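PDB 4Y2W: alanine racemase 1 from Caldanaerobacter subterraneus subsp. tengcongensis MB4, which belongs to the alanine racemase family, whose members join an N-terminal (beta/alpha)8 barrel of the TIM type to a C-terminal domain rich in beta strands. Local coordinates for residues A37-D42 with I228-Y233; K270-K275 with P309-V314; I283-A288 with D317-D322. The protein carries 1 engineered substitution. One frame throughout, in Å; residues are numbered along the deposited sequence.

Interaction 1 of 3, residues A37-D42 with I228-Y233; sequences AVIKGD and ILFGAY. With ALA (alanine), chain F.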
loop_
_atom_site.group_PDB
_atom_site.type_symbol
_atom_site.label_atom_id
_atom_site.label_comp_id
_atom_site.label_asym_id
_atom_site.label_seq_id
_atom_site.Cartn_x
_atom_site.Cartn_y
_atom_site.Cartn_z
ATOM N N ALA A 37 -8.682 -14.143 -16.462
ATOM C CA ALA A 37 -8.544 -13.810 -15.043
ATOM C C ALA A 37 -7.867 -12.445 -14.883
ATOM O O ALA A 37 -6.693 -12.283 -15.216
ATOM C CB ALA A 37 -7.755 -14.888 -14.317
ATOM N N VAL A 38 -8.620 -11.461 -14.400
ATOM C CA VAL A 38 -8.045 -10.167 -14.053
ATOM C C VAL A 38 -7.316 -10.357 -12.729
ATOM O O VAL A 38 -7.930 -10.715 -11.727
ATOM C CB VAL A 38 -9.122 -9.072 -13.918
ATOM C CG1 VAL A 38 -8.503 -7.750 -13.482
ATOM C CG2 VAL A 38 -9.876 -8.905 -15.232
ATOM N N ILE A 39 -6.004 -10.150 -12.742
ATOM C CA ILE A 39 -5.189 -10.289 -11.538
ATOM C C ILE A 39 -4.291 -9.063 -11.374
ATOM O O ILE A 39 -3.156 -9.161 -10.898
ATOM C CB ILE A 39 -4.358 -11.597 -11.548
ATOM C CG1 ILE A 39 -3.461 -11.681 -12.790
ATOM C CG2 ILE A 39 -5.283 -12.802 -11.499
ATOM C CD1 ILE A 39 -2.485 -12.838 -12.766
ATOM N N LYS A 40 -4.824 -7.904 -11.757
ATOM C CA LYS A 40 -4.112 -6.638 -11.614
ATOM C C LYS A 40 -3.971 -6.242 -10.150
ATOM O O LYS A 40 -4.585 -6.848 -9.271
ATOM C CB LYS A 40 -4.809 -5.525 -12.408
ATOM C CG LYS A 40 -6.230 -5.180 -11.974
ATOM C CD LYS A 40 -7.016 -4.639 -13.161
ATOM C CE LYS A 40 -8.382 -4.108 -12.770
ATOM N NZ LYS A 40 -8.273 -2.712 -12.274
ATOM N N GLY A 41 -3.155 -5.227 -9.899
ATOM C CA GLY A 41 -2.819 -4.827 -8.539
ATOM C C GLY A 41 -2.262 -5.990 -7.737
ATOM O O GLY A 41 -2.646 -6.194 -6.587
ATOM N N ASP A 42 -1.366 -6.759 -8.354
ATOM C CA ASP A 42 -0.739 -7.914 -7.709
ATOM C C ASP A 42 -1.796 -8.937 -7.263
ATOM O O ASP A 42 -1.809 -9.397 -6.115
ATOM C CB ASP A 42 0.141 -7.453 -6.535
ATOM C CG ASP A 42 1.160 -8.494 -6.122
ATOM O OD1 ASP A 42 1.668 -9.210 -7.002
ATOM O OD2 ASP A 42 1.461 -8.593 -4.917
ATOM N N ILE A 228 -14.223 -10.968 -8.165
ATOM C CA ILE A 228 -15.074 -12.123 -7.890
ATOM C C ILE A 228 -14.272 -13.417 -7.703
ATOM O O ILE A 228 -14.684 -14.304 -6.958
ATOM C CB ILE A 228 -16.146 -12.285 -8.991
ATOM C CG1 ILE A 228 -17.321 -13.122 -8.479
ATOM C CG2 ILE A 228 -15.543 -12.869 -10.264
ATOM C CD1 ILE A 228 -18.587 -12.913 -9.281
ATOM N N LEU A 229 -13.116 -13.505 -8.358
ATOM C CA LEU A 229 -12.208 -14.635 -8.169
ATOM C C LEU A 229 -11.619 -14.682 -6.753
ATOM O O LEU A 229 -11.081 -15.715 -6.341
ATOM C CB LEU A 229 -11.061 -14.574 -9.183
ATOM C CG LEU A 229 -11.410 -14.669 -10.671
ATOM C CD1 LEU A 229 -10.209 -14.277 -11.521
ATOM C CD2 LEU A 229 -11.896 -16.065 -11.036
ATOM N N PHE A 230 -11.718 -13.572 -6.017
ATOM C CA PHE A 230 -11.110 -13.452 -4.691
ATOM C C PHE A 230 -12.142 -13.351 -3.558
ATOM O O PHE A 230 -11.896 -12.725 -2.522
ATOM C CB PHE A 230 -10.122 -12.276 -4.701
ATOM C CG PHE A 230 -9.094 -12.385 -5.795
ATOM C CD1 PHE A 230 -8.006 -13.243 -5.660
ATOM C CD2 PHE A 230 -9.238 -11.677 -6.982
ATOM C CE1 PHE A 230 -7.070 -13.370 -6.675
ATOM C CE2 PHE A 230 -8.304 -11.804 -8.001
ATOM C CZ PHE A 230 -7.217 -12.646 -7.847
ATOM N N GLY A 231 -13.290 -13.996 -3.761
ATOM C CA GLY A 231 -14.269 -14.217 -2.701
ATOM C C GLY A 231 -15.109 -13.019 -2.308
ATOM O O GLY A 231 -15.613 -12.963 -1.189
ATOM N N ALA A 232 -15.268 -12.064 -3.218
ATOM C CA ALA A 232 -16.081 -10.880 -2.949
ATOM C C ALA A 232 -16.898 -10.475 -4.172
ATOM O O ALA A 232 -16.592 -10.859 -5.298
ATOM C CB ALA A 232 -15.194 -9.728 -2.502
ATOM N N TYR A 233 -17.947 -9.698 -3.934
ATOM C CA TYR A 233 -18.775 -9.165 -5.006
ATOM C C TYR A 233 -18.462 -7.681 -5.198
ATOM O O TYR A 233 -18.032 -7.012 -4.256
ATOM C CB TYR A 233 -20.255 -9.373 -4.684
ATOM C CG TYR A 233 -20.694 -10.824 -4.747
ATOM C CD1 TYR A 233 -20.899 -11.452 -5.970
ATOM C CD2 TYR A 233 -20.910 -11.565 -3.584
ATOM C CE1 TYR A 233 -21.302 -12.778 -6.038
ATOM C CE2 TYR A 233 -21.314 -12.890 -3.642
ATOM C CZ TYR A 233 -21.508 -13.493 -4.873
ATOM O OH TYR A 233 -21.911 -14.809 -4.953
HETATM N N ALA F . -12.186 -3.518 -10.399
HETATM C CA ALA F . -11.948 -2.723 -11.646
HETATM C C ALA F . -11.843 -1.216 -11.369
HETATM O O ALA F . -11.228 -0.478 -12.141
HETATM C CB ALA F . -13.044 -2.999 -12.666
HETATM O OXT ALA F . -12.368 -0.688 -10.384
#

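Interaction 2 of 3, residues K270-K275 with P309-V314; sequences KSFVTK and PIVGRV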
loop_
_atom_site.group_PDB
_atom_site.type_symbol
_atom_site.label_atom_id
_atom_site.label_comp_id
_atom_site.label_asym_id
_atom_site.label_seq_id
_atom_site.Cartn_x
_atom_site.Cartn_y
_atom_site.Cartn_z
ATOM N N LYS A 270 -4.981 10.794 23.719
ATOM C CA LYS A 270 -5.855 10.237 24.752
ATOM C C LYS A 270 -7.302 10.071 24.263
ATOM O O LYS A 270 -8.247 10.341 25.002
ATOM C CB LYS A 270 -5.806 11.106 26.014
ATOM C CG LYS A 270 -4.394 11.491 26.435
ATOM C CD LYS A 270 -4.259 11.698 27.938
ATOM C CE LYS A 270 -5.087 12.859 28.457
ATOM N NZ LYS A 270 -4.853 13.064 29.914
ATOM N N SER A 271 -7.462 9.604 23.024
ATOM C CA SER A 271 -8.783 9.499 22.397
ATOM C C SER A 271 -9.691 8.464 23.071
ATOM O O SER A 271 -10.912 8.541 22.943
ATOM C CB SER A 271 -8.654 9.188 20.899
ATOM O OG SER A 271 -8.335 7.824 20.671
ATOM N N PHE A 272 -9.096 7.496 23.769
ATOM C CA PHE A 272 -9.852 6.485 24.509
ATOM C C PHE A 272 -9.421 6.456 25.977
ATOM O O PHE A 272 -8.257 6.702 26.305
ATOM C CB PHE A 272 -9.653 5.104 23.876
ATOM C CG PHE A 272 -10.420 3.996 24.556
ATOM C CD1 PHE A 272 -9.865 3.296 25.623
ATOM C CD2 PHE A 272 -11.696 3.646 24.125
ATOM C CE1 PHE A 272 -10.569 2.279 26.251
ATOM C CE2 PHE A 272 -12.404 2.627 24.748
ATOM C CZ PHE A 272 -11.839 1.942 25.811
ATOM N N VAL A 273 -10.379 6.161 26.851
ATOM C CA VAL A 273 -10.105 5.921 28.263
ATOM C C VAL A 273 -10.968 4.756 28.740
ATOM O O VAL A 273 -12.146 4.667 28.401
ATOM C CB VAL A 273 -10.369 7.174 29.129
ATOM C CG1 VAL A 273 -11.849 7.550 29.138
ATOM C CG2 VAL A 273 -9.858 6.962 30.548
ATOM N N THR A 274 -10.376 3.859 29.516
ATOM C CA THR A 274 -11.110 2.729 30.063
ATOM C C THR A 274 -12.168 3.207 31.054
ATOM O O THR A 274 -11.936 4.145 31.821
ATOM C CB THR A 274 -10.171 1.733 30.768
ATOM O OG1 THR A 274 -9.297 2.437 31.663
ATOM C CG2 THR A 274 -9.344 0.974 29.748
ATOM N N LYS A 275 -13.333 2.562 31.011
ATOM C CA LYS A 275 -14.419 2.810 31.963
ATOM C C LYS A 275 -14.503 1.683 33.000
ATOM O O LYS A 275 -15.445 1.634 33.792
ATOM C CB LYS A 275 -15.760 2.951 31.223
ATOM C CG LYS A 275 -15.921 4.245 30.435
ATOM C CD LYS A 275 -15.391 4.131 29.012
ATOM C CE LYS A 275 -15.439 5.472 28.286
ATOM N NZ LYS A 275 -14.833 5.413 26.923
ATOM N N PRO A 309 -12.882 -4.867 20.154
ATOM C CA PRO A 309 -12.812 -3.559 19.515
ATOM C C PRO A 309 -11.409 -2.956 19.520
ATOM O O PRO A 309 -10.632 -3.189 20.441
ATOM C CB PRO A 309 -13.760 -2.708 20.365
ATOM C CG PRO A 309 -13.662 -3.304 21.726
ATOM C CD PRO A 309 -13.442 -4.782 21.518
ATOM N N ILE A 310 -11.101 -2.194 18.477
ATOM C CA ILE A 310 -9.901 -1.376 18.444
ATOM C C ILE A 310 -10.122 -0.212 19.396
ATOM O O ILE A 310 -11.108 0.508 19.274
ATOM C CB ILE A 310 -9.619 -0.840 17.026
ATOM C CG1 ILE A 310 -9.257 -1.992 16.087
ATOM C CG2 ILE A 310 -8.489 0.182 17.048
ATOM C CD1 ILE A 310 -9.276 -1.619 14.619
ATOM N N VAL A 311 -9.210 -0.030 20.341
ATOM C CA VAL A 311 -9.322 1.054 21.314
ATOM C C VAL A 311 -8.136 1.998 21.164
ATOM O O VAL A 311 -6.987 1.561 21.057
ATOM C CB VAL A 311 -9.444 0.525 22.762
ATOM C CG1 VAL A 311 -10.830 -0.054 22.987
ATOM C CG2 VAL A 311 -8.381 -0.521 23.069
ATOM N N GLY A 312 -8.428 3.295 21.134
ATOM C CA GLY A 312 -7.421 4.311 20.838
ATOM C C GLY A 312 -7.179 4.394 19.345
ATOM O O GLY A 312 -7.811 3.672 18.570
ATOM N N ARG A 313 -6.265 5.275 18.941
ATOM C CA ARG A 313 -5.956 5.472 17.522
ATOM C C ARG A 313 -5.132 4.317 16.975
ATOM O O ARG A 313 -4.383 3.670 17.714
ATOM C CB ARG A 313 -5.197 6.785 17.288
ATOM C CG ARG A 313 -5.965 8.035 17.681
ATOM C CD ARG A 313 -5.711 9.182 16.714
ATOM N NE ARG A 313 -6.341 10.423 17.168
ATOM C CZ ARG A 313 -5.721 11.430 17.789
ATOM N NH1 ARG A 313 -4.418 11.394 18.051
ATOM N NH2 ARG A 313 -6.419 12.503 18.150
ATOM N N VAL A 314 -5.283 4.061 15.678
ATOM C CA VAL A 314 -4.449 3.094 14.984
ATOM C C VAL A 314 -3.121 3.776 14.675
ATOM O O VAL A 314 -3.088 4.834 14.046
ATOM C CB VAL A 314 -5.115 2.592 13.687
ATOM C CG1 VAL A 314 -4.165 1.713 12.886
ATOM C CG2 VAL A 314 -6.388 1.829 14.015
#

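Interaction 3 of 3, residues I283-A288 with D317-D322; sequences IPVGYA and DQCMID. With ALA (alanine), chain D.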
loop_
_atom_site.group_PDB
_atom_site.type_symbol
_atom_site.label_atom_id
_atom_site.label_comp_id
_atom_site.label_asym_id
_atom_site.label_seq_id
_atom_site.Cartn_x
_atom_site.Cartn_y
_atom_site.Cartn_z
ATOM N N ILE A 283 -1.193 -5.273 19.165
ATOM C CA ILE A 283 -0.966 -6.131 18.008
ATOM C C ILE A 283 -0.119 -5.396 16.973
ATOM O O ILE A 283 -0.344 -4.214 16.704
ATOM C CB ILE A 283 -2.289 -6.639 17.390
ATOM C CG1 ILE A 283 -3.294 -5.492 17.189
ATOM C CG2 ILE A 283 -2.903 -7.720 18.274
ATOM C CD1 ILE A 283 -4.654 -5.948 16.696
ATOM N N PRO A 284 0.863 -6.093 16.382
ATOM C CA PRO A 284 1.829 -5.429 15.516
ATOM C C PRO A 284 1.305 -5.212 14.095
ATOM O O PRO A 284 1.945 -5.617 13.125
ATOM C CB PRO A 284 3.014 -6.395 15.540
ATOM C CG PRO A 284 2.370 -7.736 15.647
ATOM C CD PRO A 284 1.117 -7.544 16.464
ATOM N N VAL A 285 0.144 -4.568 13.984
ATOM C CA VAL A 285 -0.390 -4.152 12.694
ATOM C C VAL A 285 -0.901 -2.718 12.797
ATOM O O VAL A 285 -1.589 -2.362 13.752
ATOM C CB VAL A 285 -1.506 -5.099 12.187
ATOM C CG1 VAL A 285 -2.752 -5.024 13.065
ATOM C CG2 VAL A 285 -1.845 -4.791 10.731
ATOM N N GLY A 286 -0.546 -1.898 11.814
ATOM C CA GLY A 286 -0.952 -0.495 11.792
ATOM C C GLY A 286 -1.322 -0.048 10.393
ATOM O O GLY A 286 -1.532 -0.881 9.514
ATOM N N TYR A 287 -1.395 1.265 10.181
ATOM C CA TYR A 287 -1.887 1.795 8.902
ATOM C C TYR A 287 -0.896 1.667 7.747
ATOM O O TYR A 287 -1.302 1.667 6.582
ATOM C CB TYR A 287 -2.403 3.237 9.032
ATOM C CG TYR A 287 -1.455 4.254 9.636
ATOM C CD1 TYR A 287 -0.380 4.758 8.910
ATOM C CD2 TYR A 287 -1.666 4.749 10.921
ATOM C CE1 TYR A 287 0.472 5.706 9.456
ATOM C CE2 TYR A 287 -0.823 5.697 11.473
ATOM C CZ TYR A 287 0.244 6.171 10.738
ATOM O OH TYR A 287 1.083 7.104 11.296
ATOM N N ALA A 288 0.388 1.539 8.058
ATOM C CA ALA A 288 1.391 1.303 7.028
ATOM C C ALA A 288 1.276 -0.104 6.447
ATOM O O ALA A 288 1.831 -0.384 5.384
ATOM C CB ALA A 288 2.785 1.528 7.586
ATOM N N ASP A 317 2.296 1.143 12.899
ATOM C CA ASP A 317 2.764 -0.243 12.910
ATOM C C ASP A 317 2.028 -1.142 13.913
ATOM O O ASP A 317 2.306 -2.339 13.994
ATOM C CB ASP A 317 4.264 -0.257 13.231
ATOM C CG ASP A 317 5.014 0.881 12.569
ATOM O OD1 ASP A 317 5.066 0.921 11.323
ATOM O OD2 ASP A 317 5.565 1.736 13.287
ATOM N N GLN A 318 1.102 -0.575 14.680
ATOM C CA GLN A 318 0.446 -1.326 15.744
ATOM C C GLN A 318 -0.858 -0.670 16.165
ATOM O O GLN A 318 -1.144 0.456 15.780
ATOM C CB GLN A 318 1.383 -1.471 16.946
ATOM C CG GLN A 318 1.793 -0.154 17.582
ATOM C CD GLN A 318 3.277 -0.094 17.916
ATOM O OE1 GLN A 318 4.049 0.559 17.214
ATOM N NE2 GLN A 318 3.681 -0.775 18.984
ATOM N N CYS A 319 -1.656 -1.399 16.936
ATOM C CA CYS A 319 -2.853 -0.838 17.552
ATOM C C CYS A 319 -3.241 -1.664 18.766
ATOM O O CYS A 319 -2.752 -2.780 18.950
ATOM C CB CYS A 319 -4.011 -0.770 16.555
ATOM S SG CYS A 319 -4.609 -2.379 15.998
ATOM N N MET A 320 -4.115 -1.100 19.592
ATOM C CA MET A 320 -4.578 -1.756 20.804
ATOM C C MET A 320 -6.013 -2.251 20.665
ATOM O O MET A 320 -6.831 -1.640 19.978
ATOM C CB MET A 320 -4.480 -0.798 21.985
ATOM C CG MET A 320 -3.072 -0.637 22.528
ATOM S SD MET A 320 -1.943 0.156 21.373
ATOM C CE MET A 320 -2.570 1.838 21.388
ATOM N N ILE A 321 -6.306 -3.359 21.338
ATOM C CA ILE A 321 -7.646 -3.933 21.359
ATOM C C ILE A 321 -8.045 -4.307 22.784
ATOM O O ILE A 321 -7.203 -4.715 23.583
ATOM C CB ILE A 321 -7.755 -5.179 20.446
ATOM C CG1 ILE A 321 -6.547 -6.106 20.627
ATOM C CG2 ILE A 321 -7.873 -4.758 18.990
ATOM C CD1 ILE A 321 -6.746 -7.501 20.065
ATOM N N ASP A 322 -9.329 -4.158 23.097
ATOM C CA ASP A 322 -9.859 -4.522 24.408
ATOM C C ASP A 322 -10.217 -6.000 24.406
ATOM O O ASP A 322 -11.150 -6.415 23.721
ATOM C CB ASP A 322 -11.096 -3.680 24.750
ATOM C CG ASP A 322 -11.539 -3.851 26.195
ATOM O OD1 ASP A 322 -11.245 -4.907 26.790
ATOM O OD2 ASP A 322 -12.178 -2.928 26.737
HETATM N N ALA D . 4.341 6.363 15.836
HETATM C CA ALA D . 3.644 7.318 14.930
HETATM C C ALA D . 2.320 6.720 14.452
HETATM O O ALA D . 2.161 5.500 14.453
HETATM C CB ALA D . 4.535 7.679 13.747
HETATM O OXT ALA D . 1.379 7.420 14.060
#

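Interaction 1 of 3, residues A37-D42 with I228-Y233
Ala37 and Leu229 meet methyl to methyl, with Ala37 CB 3.8 Å from Leu229 CD1. This is the compact part of a small, fully buried contact. Leu229 CD1 also faces the carbonyl oxygen of Val38, at 4.2 Å. Phe230 takes the next place along the chain. Its CG is anti to its own carbonyl carbon (chi1 -55°), and the ring is directed at the backbone of the 37-42 segment. The ring meets that backbone by its edge: Val38 O lies in the ring plane, 3.9 Å from Phe230 CE2. Ile39 comes to the same rim, and its branch methyl CG2 is 4.1 Å from Phe230 CZ. The other branch of Ile39, through CG1, leads away from the ring. Leu229 CB sits over one ring face, offset toward the rim. Tyr44 and His46 add further ring contacts to Phe230, and Val51 of helix 48-58 also packs on it.

The contact is loose beyond Ile39 and Phe230. Lys40 turns off toward the bound alanine, and its NZ lies 3.7 Å from the alanine O. That NZ forms a salt bridge with Asp317 of the second subunit. The partly exposed Gly41 and Gly231 mark the more open side.

Ala37 and Val38 end the first barrel strand, 34-38. The 228-233 segment follows the eighth strand, 222-224, and Val38 bonds through its backbone to Pro225 just past that strand. The contact therefore lies at the closing seam of a TIM barrel, beside the ligand pocket to which Lys40 belongs.

Interaction 2 of 3, residues K270-K275 with P309-V314
Phe272 lies with one ring face against Val311 in a CH-pi contact, where the small hairpin of strands 265-266 and 272-273 packs on strand 306-311 of the C-terminal domain. The contact is partly buried and rests on side-chain packing. Val311 CG1 stands 3.8 Å from the ring centroid, 20° off the ring normal. It is shifted toward the rim, and the closest approach is 3.6 Å, from CG1 to Phe272 CE2. Phe272 CG is anti to the backbone N (chi1 -179°), which carries the ring out over the valine. The two side chains cross obliquely.

Nearer the backbone, Gly312 offers only its main chain, and Phe272 CB packs on its N at 3.5 Å. Phe272 and Gly312 are the closest pair of backbones, with their CA atoms 4.9 Å apart. Gly312 has a positive phi, a backbone region that favours glycine.

Ser271 extends the contact toward the more open side. Its OG lies 3.6 Å from Gly312 CA and 3.8 Å from Arg313 CG. Asn297 links the two segments from outside: its OD1 accepts a bond from Gly312 N, and its ND2 makes a weak one with Ser271 OG.

Only the start of the Arg313 side chain serves this contact. Its guanidinium leads off to the second subunit, where NH1 forms a salt bridge with Glu174. On the hairpin itself, Lys275 NZ folds back and donates to Val273 O at 3.2 Å.

Ile266 of the partner hairpin strand touches both Phe272 and Val311. The arrangement is that of a short beta hairpin packed through an aromatic side chain on a strand of the C-terminal beta domain.

Interaction 3 of 3, residues I283-A288 with D317-D322
Ile283 and Cys319 bond to each other twice through their backbones. Ile283 N donates to Cys319 O at 2.9 Å, nearly along the C=O axis. Cys319 N donates back to Ile283 O at 3.1 Å (N-H...O angle 154°). They form an antiparallel hydrogen-bonded pair. At the far end, Tyr287 OH donates to OXT of a bound alanine at 2.8 Å. Met316 N and Tyr268 OH bond the same ligand. The carboxylate of Asp317 is held from outside: OD1 by a salt bridge with Arg369, OD2 by one with Lys40 of the second subunit. Ile283 O also receives a weak bond from Val285 N, which closes an inverse gamma turn centred on Pro284. Gln318 CA makes a CH...O contact with Ile283 O.

Past the turn the chains stay close: Gly286 CA lies 3.9 Å from Asp317 CA.

The side chains of Ile283 and Cys319 share one sheet face. With Ile283 CG1 between the backbone N and the carbonyl carbon (chi1 48°), that atom lies 3.6 Å from Cys319 SG, and Ile283 CD1 reaches Ile321 CG2 at 4.1 Å. A strand pair of the C-terminal sheet thus runs out into a loop that lines a ligand pocket.

How the interactions relate
From the N terminus, interaction 1 comes first. It joins the first barrel strand to the loop after the eighth, and so closes a loop of 185 residues that holds most of the barrel. It ends before the other two begin. Interaction 2 then opens at 270-275 and interaction 3 at 283-288; they close in the same order, at 309-314 and 317-322, so they cross. Strands 306-311 and 319-322 are sheet neighbours, and Val311 N probably bonds to Met320 O. Interactions 1 and 3 stand about 27 Å apart, centre to centre, within one chain. In the dimer, the intersubunit salt bridge joins interaction 1 of one chain to interaction 3 of the other, barrel to C-terminal domain.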